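Local atomic coordinates of ThiJ/PfpI family protein (Pseudomonas syringae pv. tomato, PDB entry 3EWN), a protein that is of unknown function but belongs to the DJ-1/PfpI family, within the class I glutamine amidotransferase-like superfamily. Residues A[30-36]-A[64-70]; A[55-61]-A[72-78]. All blocks are in the same frame, centred on the assembly; numbering follows the deposited sequence.

Contact 1 (A[30-36]-A[64-70])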
ATOM      1  N   VAL A  30      -5.877  -9.552   9.819  1.00  6.97           N
ATOM      2  CA  VAL A  30      -4.432  -9.345   9.778  1.00  6.21           C
ATOM      3  C   VAL A  30      -3.832 -10.485  10.585  1.00  7.07           C
ATOM      4  O   VAL A  30      -4.474 -11.008  11.490  1.00  7.07           O
ATOM      5  CB  VAL A  30      -3.975  -7.981  10.380  1.00  7.14           C
ATOM      6  CG1 VAL A  30      -4.521  -6.842   9.539  1.00  6.04           C
ATOM      7  CG2 VAL A  30      -4.405  -7.858  11.838  1.00  7.54           C
ATOM      8  N   TYR A  31      -2.612 -10.879  10.245  1.00  6.94           N
ATOM      9  CA  TYR A  31      -1.948 -11.975  10.934  1.00  6.60           C
ATOM     10  C   TYR A  31      -0.450 -11.883  10.720  1.00  8.37           C
ATOM     11  O   TYR A  31       0.012 -11.212   9.797  1.00  8.44           O
ATOM     12  CB  TYR A  31      -2.482 -13.319  10.417  1.00  6.97           C
ATOM     13  CG  TYR A  31      -2.488 -13.454   8.907  1.00  5.02           C
ATOM     14  CD1 TYR A  31      -1.329 -13.795   8.210  1.00  4.72           C
ATOM     15  CD2 TYR A  31      -3.650 -13.225   8.174  1.00  6.62           C
ATOM     16  CE1 TYR A  31      -1.329 -13.907   6.815  1.00  3.79           C
ATOM     17  CE2 TYR A  31      -3.660 -13.331   6.779  1.00  6.52           C
ATOM     18  CZ  TYR A  31      -2.498 -13.673   6.111  1.00  5.49           C
ATOM     19  OH  TYR A  31      -2.503 -13.784   4.743  1.00  6.63           O
ATOM     20  N   PRO A  32       0.335 -12.545  11.579  1.00  8.50           N
ATOM     21  CA  PRO A  32       1.790 -12.498  11.433  1.00  8.29           C
ATOM     22  C   PRO A  32       2.227 -13.006  10.064  1.00  7.35           C
ATOM     23  O   PRO A  32       1.712 -14.008   9.577  1.00  6.75           O
ATOM     24  CB  PRO A  32       2.280 -13.406  12.562  1.00  9.68           C
ATOM     25  CG  PRO A  32       1.203 -13.265  13.607  1.00  9.58           C
ATOM     26  CD  PRO A  32      -0.054 -13.320  12.770  1.00  8.58           C
ATOM     27  N   GLY A  33       3.159 -12.300   9.433  1.00  7.88           N
ATOM     28  CA  GLY A  33       3.647 -12.747   8.143  1.00  7.68           C
ATOM     29  C   GLY A  33       2.847 -12.339   6.923  1.00  8.27           C
ATOM     30  O   GLY A  33       3.184 -12.729   5.807  1.00  8.70           O
HETATM   31  N   MSE A  34       1.785 -11.567   7.113  1.00  7.25           N
HETATM   32  CA  MSE A  34       0.995 -11.129   5.970  1.00  6.84           C
HETATM   33  C   MSE A  34       1.832 -10.156   5.138  1.00  8.06           C
HETATM   34  O   MSE A  34       2.787  -9.570   5.643  1.00  8.37           O
HETATM   35  CB  MSE A  34      -0.267 -10.418   6.446  1.00  8.24           C
HETATM   36  CG  MSE A  34       0.012  -9.089   7.134  1.00  9.23           C
HETATM   37 SE   MSE A  34      -1.585  -8.160   7.612  1.00 16.53          SE
HETATM   38  CE  MSE A  34      -0.807  -6.795   8.695  1.00  9.94           C
ATOM     39  N   THR A  35       1.488 -10.003   3.861  1.00  6.97           N
ATOM     40  CA  THR A  35       2.191  -9.066   2.997  1.00  7.22           C
ATOM     41  C   THR A  35       1.397  -7.794   3.241  1.00  7.50           C
ATOM     42  O   THR A  35       0.235  -7.711   2.865  1.00  7.45           O
ATOM     43  CB  THR A  35       2.096  -9.486   1.510  1.00  7.27           C
ATOM     44  OG1 THR A  35       2.730 -10.762   1.339  1.00 10.17           O
ATOM     45  CG2 THR A  35       2.788  -8.461   0.618  1.00  9.16           C
ATOM     46  N   VAL A  36       2.015  -6.803   3.873  1.00  7.20           N
ATOM     47  CA  VAL A  36       1.287  -5.591   4.220  1.00  7.34           C
ATOM     48  C   VAL A  36       0.618  -4.838   3.071  1.00  6.42           C
ATOM     49  O   VAL A  36      -0.472  -4.295   3.251  1.00  6.29           O
ATOM     50  CB  VAL A  36       2.173  -4.628   5.066  1.00  7.19           C
ATOM     51  CG1 VAL A  36       3.164  -3.894   4.188  1.00  9.22           C
ATOM     52  CG2 VAL A  36       1.291  -3.663   5.839  1.00  9.21           C
ATOM     53  N   VAL A  64       0.972  -7.310  14.934  1.00  9.91           N
ATOM     54  CA  VAL A  64       1.379  -8.392  14.044  1.00  9.78           C
ATOM     55  C   VAL A  64       2.430  -7.834  13.092  1.00 10.21           C
ATOM     56  O   VAL A  64       2.275  -6.733  12.565  1.00  9.82           O
ATOM     57  CB  VAL A  64       0.188  -8.938  13.224  1.00 10.32           C
ATOM     58  CG1 VAL A  64      -0.820  -9.596  14.157  1.00 11.58           C
ATOM     59  CG2 VAL A  64      -0.470  -7.815  12.434  1.00 13.16           C
ATOM     60  N   THR A  65       3.507  -8.585  12.890  1.00  9.08           N
ATOM     61  CA  THR A  65       4.581  -8.138  12.014  1.00  9.46           C
ATOM     62  C   THR A  65       4.466  -8.762  10.628  1.00  8.32           C
ATOM     63  O   THR A  65       4.354  -9.981  10.495  1.00  8.75           O
ATOM     64  CB  THR A  65       5.958  -8.485  12.611  1.00  9.95           C
ATOM     65  OG1 THR A  65       6.067  -7.902  13.919  1.00 11.41           O
ATOM     66  CG2 THR A  65       7.069  -7.944  11.718  1.00 10.71           C
ATOM     67  N   SER A  66       4.499  -7.916   9.603  1.00  8.30           N
ATOM     68  CA  SER A  66       4.378  -8.374   8.219  1.00  8.32           C
ATOM     69  C   SER A  66       5.592  -9.165   7.752  1.00  8.67           C
ATOM     70  O   SER A  66       6.601  -9.244   8.452  1.00  9.85           O
ATOM     71  CB  SER A  66       4.151  -7.183   7.284  1.00  7.58           C
ATOM     72  OG  SER A  66       5.347  -6.452   7.065  1.00  9.12           O
ATOM     73  N   ASP A  67       5.490  -9.743   6.557  1.00  7.96           N
ATOM     74  CA  ASP A  67       6.582 -10.541   6.015  1.00 10.03           C
ATOM     75  C   ASP A  67       7.816  -9.707   5.693  1.00 11.73           C
ATOM     76  O   ASP A  67       8.879 -10.255   5.384  1.00 13.42           O
ATOM     77  CB  ASP A  67       6.116 -11.341   4.782  1.00  9.79           C
ATOM     78  CG  ASP A  67       5.647 -10.463   3.626  1.00 12.01           C
ATOM     79  OD1 ASP A  67       5.759  -9.221   3.698  1.00 12.49           O
ATOM     80  OD2 ASP A  67       5.164 -11.041   2.624  1.00 13.75           O
ATOM     81  N   ALA A  68       7.683  -8.386   5.786  1.00 10.61           N
ATOM     82  CA  ALA A  68       8.803  -7.489   5.530  1.00 11.06           C
ATOM     83  C   ALA A  68       9.160  -6.691   6.782  1.00 11.40           C
ATOM     84  O   ALA A  68       9.903  -5.711   6.709  1.00 10.98           O
ATOM     85  CB  ALA A  68       8.478  -6.541   4.377  1.00 11.45           C
ATOM     86  N   GLY A  69       8.605  -7.099   7.922  1.00 11.99           N
ATOM     87  CA  GLY A  69       8.912  -6.436   9.179  1.00 11.70           C
ATOM     88  C   GLY A  69       8.084  -5.257   9.659  1.00 12.12           C
ATOM     89  O   GLY A  69       8.399  -4.684  10.705  1.00 14.66           O
ATOM     90  N   LEU A  70       7.034  -4.879   8.933  1.00 10.81           N
ATOM     91  CA  LEU A  70       6.212  -3.750   9.363  1.00 10.44           C
ATOM     92  C   LEU A  70       5.123  -4.254  10.300  1.00  9.84           C
ATOM     93  O   LEU A  70       4.351  -5.141   9.941  1.00 10.28           O
ATOM     94  CB  LEU A  70       5.578  -3.048   8.160  1.00 11.37           C
ATOM     95  CG  LEU A  70       4.900  -1.705   8.455  1.00 12.13           C
ATOM     96  CD1 LEU A  70       5.915  -0.724   9.026  1.00 13.10           C
ATOM     97  CD2 LEU A  70       4.294  -1.145   7.175  1.00 12.41           C
TER
HETATM   98  O   HOH W   1       5.275  -6.753   4.358  1.00  9.10           O
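Val64 lays its side chain against the side chains of Val30, Pro32 and Met34. Its CG2 lies 4.0 Å from Val30 CG2 and 3.9 Å from the CE of Met34, a selenomethionine, and its CG1 is 4.0 Å from Pro32 CD. Met34 points its CB away, but its long extended side chain brings the methyl back to the valine. Beside this apolar patch the two backbones bond directly. Residues 31-34 form a type II turn, with Gly33 at its third position at phi 85°, where a side chain would strike the preceding carbonyl. Gly33 N donates to Thr65 O (2.8 Å, nearly straight), and Asp67 N donates to Met34 O (2.9 Å). A second turn, type I from Ser66 to Gly69, therefore sits against the first. Thr35 OG1 donates to Asp67 OD2 at 2.8 Å and also bonds a glycerol, probably from the crystallisation liquor. The water bridges the segments: it accepts from Val36 N at 3.3 Å, donates to Asp67 OD1 at 2.6 Å, and lies 2.7 Å from Ser66 OG. Ser66 OG in turn accepts from Leu70 N at 3.0 Å, which ties its own hairpin turn together. Val36 CG2 packs on Leu70 CD2 at 4.1 Å. The 30-36 loop links strand 25-29 of the central sheet to helix 36-46, and the turn of the two-stranded hairpin 64-65/71-73 rests on it. Val30 and Met34 touch Leu39 of that helix, Met34 and Val36 reach Ile72 of the hairpin, and Val36 also packs on Val40 of the second subunit.

Contact 2 (A[55-61]-A[72-78])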
ATOM      1  N   TYR A  55     -12.534  -2.401  10.777  1.00  8.76           N
ATOM      2  CA  TYR A  55     -11.997  -3.152  11.904  1.00  9.05           C
ATOM      3  C   TYR A  55     -10.787  -3.963  11.445  1.00  8.77           C
ATOM      4  O   TYR A  55     -10.877  -4.717  10.477  1.00  7.94           O
ATOM      5  CB  TYR A  55     -13.063  -4.100  12.454  1.00  9.62           C
ATOM      6  CG  TYR A  55     -14.352  -3.411  12.836  1.00 11.34           C
ATOM      7  CD1 TYR A  55     -14.504  -2.818  14.086  1.00 11.98           C
ATOM      8  CD2 TYR A  55     -15.409  -3.322  11.931  1.00 12.56           C
ATOM      9  CE1 TYR A  55     -15.682  -2.148  14.431  1.00 12.55           C
ATOM     10  CE2 TYR A  55     -16.592  -2.653  12.264  1.00 13.00           C
ATOM     11  CZ  TYR A  55     -16.719  -2.070  13.515  1.00 13.08           C
ATOM     12  OH  TYR A  55     -17.877  -1.405  13.849  1.00 14.29           O
ATOM     13  N   ILE A  56      -9.657  -3.785  12.126  1.00  9.11           N
ATOM     14  CA  ILE A  56      -8.440  -4.531  11.810  1.00  8.03           C
ATOM     15  C   ILE A  56      -8.487  -5.694  12.797  1.00  8.24           C
ATOM     16  O   ILE A  56      -8.133  -5.547  13.964  1.00  8.34           O
ATOM     17  CB  ILE A  56      -7.190  -3.659  12.037  1.00  8.43           C
ATOM     18  CG1 ILE A  56      -7.327  -2.353  11.247  1.00  8.99           C
ATOM     19  CG2 ILE A  56      -5.936  -4.401  11.593  1.00  8.03           C
ATOM     20  CD1 ILE A  56      -7.540  -2.547   9.739  1.00 10.46           C
ATOM     21  N   VAL A  57      -8.944  -6.847  12.311  1.00  8.10           N
ATOM     22  CA  VAL A  57      -9.142  -8.029  13.143  1.00  7.78           C
ATOM     23  C   VAL A  57      -8.027  -9.060  13.169  1.00  8.42           C
ATOM     24  O   VAL A  57      -7.502  -9.450  12.128  1.00  8.51           O
ATOM     25  CB  VAL A  57     -10.432  -8.754  12.718  1.00  8.73           C
ATOM     26  CG1 VAL A  57     -10.791  -9.825  13.731  1.00  7.80           C
ATOM     27  CG2 VAL A  57     -11.560  -7.753  12.564  1.00  8.93           C
ATOM     28  N   ALA A  58      -7.701  -9.523  14.371  1.00  8.43           N
ATOM     29  CA  ALA A  58      -6.665 -10.535  14.556  1.00  9.17           C
ATOM     30  C   ALA A  58      -7.034 -11.459  15.709  1.00 10.76           C
ATOM     31  O   ALA A  58      -7.987 -11.196  16.445  1.00 10.77           O
ATOM     32  CB  ALA A  58      -5.326  -9.866  14.833  1.00  8.40           C
ATOM     33  N   LYS A  59      -6.276 -12.540  15.865  1.00 10.36           N
ATOM     34  CA  LYS A  59      -6.521 -13.509  16.933  1.00 13.89           C
ATOM     35  C   LYS A  59      -6.454 -12.816  18.296  1.00 15.24           C
ATOM     36  O   LYS A  59      -7.160 -13.189  19.234  1.00 17.51           O
ATOM     37  CB  LYS A  59      -5.490 -14.639  16.851  1.00 15.36           C
ATOM     38  CG  LYS A  59      -5.859 -15.907  17.610  1.00 19.99           C
ATOM     39  CD  LYS A  59      -4.939 -17.060  17.221  1.00 22.75           C
ATOM     40  CE  LYS A  59      -5.359 -18.355  17.898  1.00 27.09           C
ATOM     41  NZ  LYS A  59      -4.532 -19.515  17.463  1.00 27.97           N
ATOM     42  N   SER A  60      -5.595 -11.807  18.399  1.00 15.61           N
ATOM     43  CA  SER A  60      -5.450 -11.037  19.629  1.00 15.90           C
ATOM     44  C   SER A  60      -5.100  -9.605  19.244  1.00 15.48           C
ATOM     45  O   SER A  60      -4.917  -9.307  18.062  1.00 12.97           O
ATOM     46  CB  SER A  60      -4.351 -11.626  20.512  1.00 19.47           C
ATOM     47  OG  SER A  60      -4.659 -12.958  20.888  1.00 26.12           O
ATOM     48  N   LEU A  61      -5.003  -8.720  20.228  1.00 12.66           N
ATOM     49  CA  LEU A  61      -4.686  -7.329  19.931  1.00 13.27           C
ATOM     50  C   LEU A  61      -3.192  -7.038  19.862  1.00 12.84           C
ATOM     51  O   LEU A  61      -2.790  -5.904  19.613  1.00 13.29           O
ATOM     52  CB  LEU A  61      -5.358  -6.399  20.946  1.00 14.03           C
ATOM     53  CG  LEU A  61      -6.893  -6.355  20.903  1.00 14.87           C
ATOM     54  CD1 LEU A  61      -7.402  -5.367  21.939  1.00 15.54           C
ATOM     55  CD2 LEU A  61      -7.371  -5.944  19.513  1.00 14.00           C
ATOM     56  N   ILE A  72       1.675  -3.908  12.513  1.00  8.79           N
ATOM     57  CA  ILE A  72       0.369  -3.255  12.534  1.00  9.48           C
ATOM     58  C   ILE A  72      -0.371  -3.625  13.823  1.00  8.97           C
ATOM     59  O   ILE A  72      -0.293  -4.765  14.275  1.00  8.95           O
ATOM     60  CB  ILE A  72      -0.483  -3.703  11.317  1.00 11.03           C
ATOM     61  CG1 ILE A  72       0.011  -3.009  10.046  1.00 14.80           C
ATOM     62  CG2 ILE A  72      -1.954  -3.395  11.553  1.00 12.75           C
ATOM     63  CD1 ILE A  72       1.401  -3.408   9.613  1.00 18.11           C
ATOM     64  N   VAL A  73      -1.083  -2.667  14.411  1.00  8.80           N
ATOM     65  CA  VAL A  73      -1.821  -2.931  15.644  1.00  9.18           C
ATOM     66  C   VAL A  73      -3.290  -3.234  15.355  1.00  9.55           C
ATOM     67  O   VAL A  73      -4.000  -2.405  14.793  1.00 10.19           O
ATOM     68  CB  VAL A  73      -1.769  -1.727  16.614  1.00 10.52           C
ATOM     69  CG1 VAL A  73      -2.398  -2.121  17.949  1.00 11.18           C
ATOM     70  CG2 VAL A  73      -0.328  -1.271  16.818  1.00  8.90           C
ATOM     71  N   PRO A  74      -3.759  -4.434  15.725  1.00  8.99           N
ATOM     72  CA  PRO A  74      -5.161  -4.795  15.485  1.00  8.81           C
ATOM     73  C   PRO A  74      -6.076  -3.913  16.330  1.00 10.14           C
ATOM     74  O   PRO A  74      -5.647  -3.379  17.352  1.00  9.98           O
ATOM     75  CB  PRO A  74      -5.232  -6.255  15.932  1.00  8.29           C
ATOM     76  CG  PRO A  74      -3.818  -6.745  15.786  1.00  8.32           C
ATOM     77  CD  PRO A  74      -3.003  -5.576  16.268  1.00  8.12           C
ATOM     78  N   THR A  75      -7.330  -3.766  15.912  1.00 10.39           N
ATOM     79  CA  THR A  75      -8.285  -2.959  16.668  1.00 12.83           C
ATOM     80  C   THR A  75      -9.462  -3.809  17.130  1.00 13.99           C
ATOM     81  O   THR A  75     -10.367  -3.322  17.811  1.00 15.59           O
ATOM     82  CB  THR A  75      -8.824  -1.774  15.844  1.00 14.43           C
ATOM     83  OG1 THR A  75      -9.438  -2.256  14.644  1.00 15.66           O
ATOM     84  CG2 THR A  75      -7.697  -0.810  15.501  1.00 16.09           C
ATOM     85  N   ALA A  76      -9.437  -5.085  16.762  1.00 11.52           N
ATOM     86  CA  ALA A  76     -10.489  -6.014  17.143  1.00 11.66           C
ATOM     87  C   ALA A  76      -9.964  -7.440  17.113  1.00 12.03           C
ATOM     88  O   ALA A  76      -8.986  -7.735  16.426  1.00 12.29           O
ATOM     89  CB  ALA A  76     -11.680  -5.878  16.194  1.00 13.04           C
ATOM     90  N   THR A  77     -10.611  -8.316  17.874  1.00 11.51           N
ATOM     91  CA  THR A  77     -10.249  -9.726  17.920  1.00 12.07           C
ATOM     92  C   THR A  77     -11.431 -10.479  17.331  1.00 11.11           C
ATOM     93  O   THR A  77     -12.464  -9.876  17.045  1.00 12.23           O
ATOM     94  CB  THR A  77     -10.029 -10.213  19.362  1.00 12.51           C
ATOM     95  OG1 THR A  77     -11.253 -10.096  20.099  1.00 12.32           O
ATOM     96  CG2 THR A  77      -8.952  -9.380  20.046  1.00 13.56           C
ATOM     97  N   PHE A  78     -11.286 -11.785  17.146  1.00 12.38           N
ATOM     98  CA  PHE A  78     -12.371 -12.581  16.590  1.00 13.84           C
ATOM     99  C   PHE A  78     -13.604 -12.470  17.480  1.00 16.37           C
ATOM    100  O   PHE A  78     -14.726 -12.712  17.036  1.00 17.35           O
ATOM    101  CB  PHE A  78     -11.958 -14.051  16.468  1.00 13.75           C
ATOM    102  CG  PHE A  78     -10.728 -14.271  15.636  1.00 12.77           C
ATOM    103  CD1 PHE A  78     -10.431 -13.426  14.571  1.00 12.84           C
ATOM    104  CD2 PHE A  78      -9.876 -15.338  15.904  1.00 12.75           C
ATOM    105  CE1 PHE A  78      -9.304 -13.644  13.781  1.00 13.02           C
ATOM    106  CE2 PHE A  78      -8.746 -15.566  15.119  1.00 12.47           C
ATOM    107  CZ  PHE A  78      -8.459 -14.715  14.058  1.00 12.52           C
TER
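The backbones of 55-61 and 72-78 run parallel where they pair, with Val57 opposite Ala76 (CA to CA 4.7 Å). Ala58 N donates to Ala76 O at 3.0 Å. Ile56 O accepts twice, from Thr75 N at 2.8 Å and from Ala76 N at 3.1 Å. Phe78 N to Ala58 O, at 3.4 Å, is a weak bond. Two CA-H...O contacts fill in the pairing: Val57 CA to Ala76 O at 3.3 Å and Thr77 CA to Ala58 O at 3.1 Å. At the start of the pairing a side chain replaces a backbone acceptor, as Ile56 N donates to Thr75 OG1 at 3.0 Å. Pro74 has no NH to give, and its ring is covered instead: its CG lies 3.6 Å from Ala58 CB, and its CB lies 4.2 Å from Leu61 CD2. Leu61 folds back over this segment, with CG 3.8 Å from Thr77 CG2. Val57 CG2 meets Ala76 CB at 4.1 Å, while Val57 CG1 touches the edge of the Phe78 ring (CD1, 3.7 Å). Lys59 CA sits over a face of that ring, 3.8 Å from its centroid, in a CH-pi contact. Lys59 NZ forms a salt bridge with Asp103, and Phe78 also stacks on Phe109 of helix 104-114. Strand 76-77 forms one edge of the central mixed sheet, joined to its parallel neighbour 53-58 through hairpin 64-65/71-73, without a helix. The chemistry implies an edge held by few regular strand bonds, supplemented by a threonine hydroxyl and by apolar cover from Pro74, Leu61 and Phe78.

In the fold
Contacts 1 and 2 alternate along the chain, and their centres lie 13 Å apart. Two backbone pairs join them. Val30 N lies 2.8 Å from Val57 O, probably a hydrogen bond that prolongs the pairing of strands 25-29 and 53-58. Val64 O lies 2.9 Å from Ile72 N, probably a hydrogen bond within the hairpin. Val30 CG1 also packs on Ile56 CG2 at 3.5 Å. The hairpin that rests on 30-36 in contact 1 leads through Pro74 and Thr75 into edge strand 76-77. Both contacts touch the second subunit; in contact 2, Val73 of this chain pairs antiparallel with a strand of that subunit. The glycerol lies at contact 1, about 3 Å from the Thr35 side chain between nearest atoms.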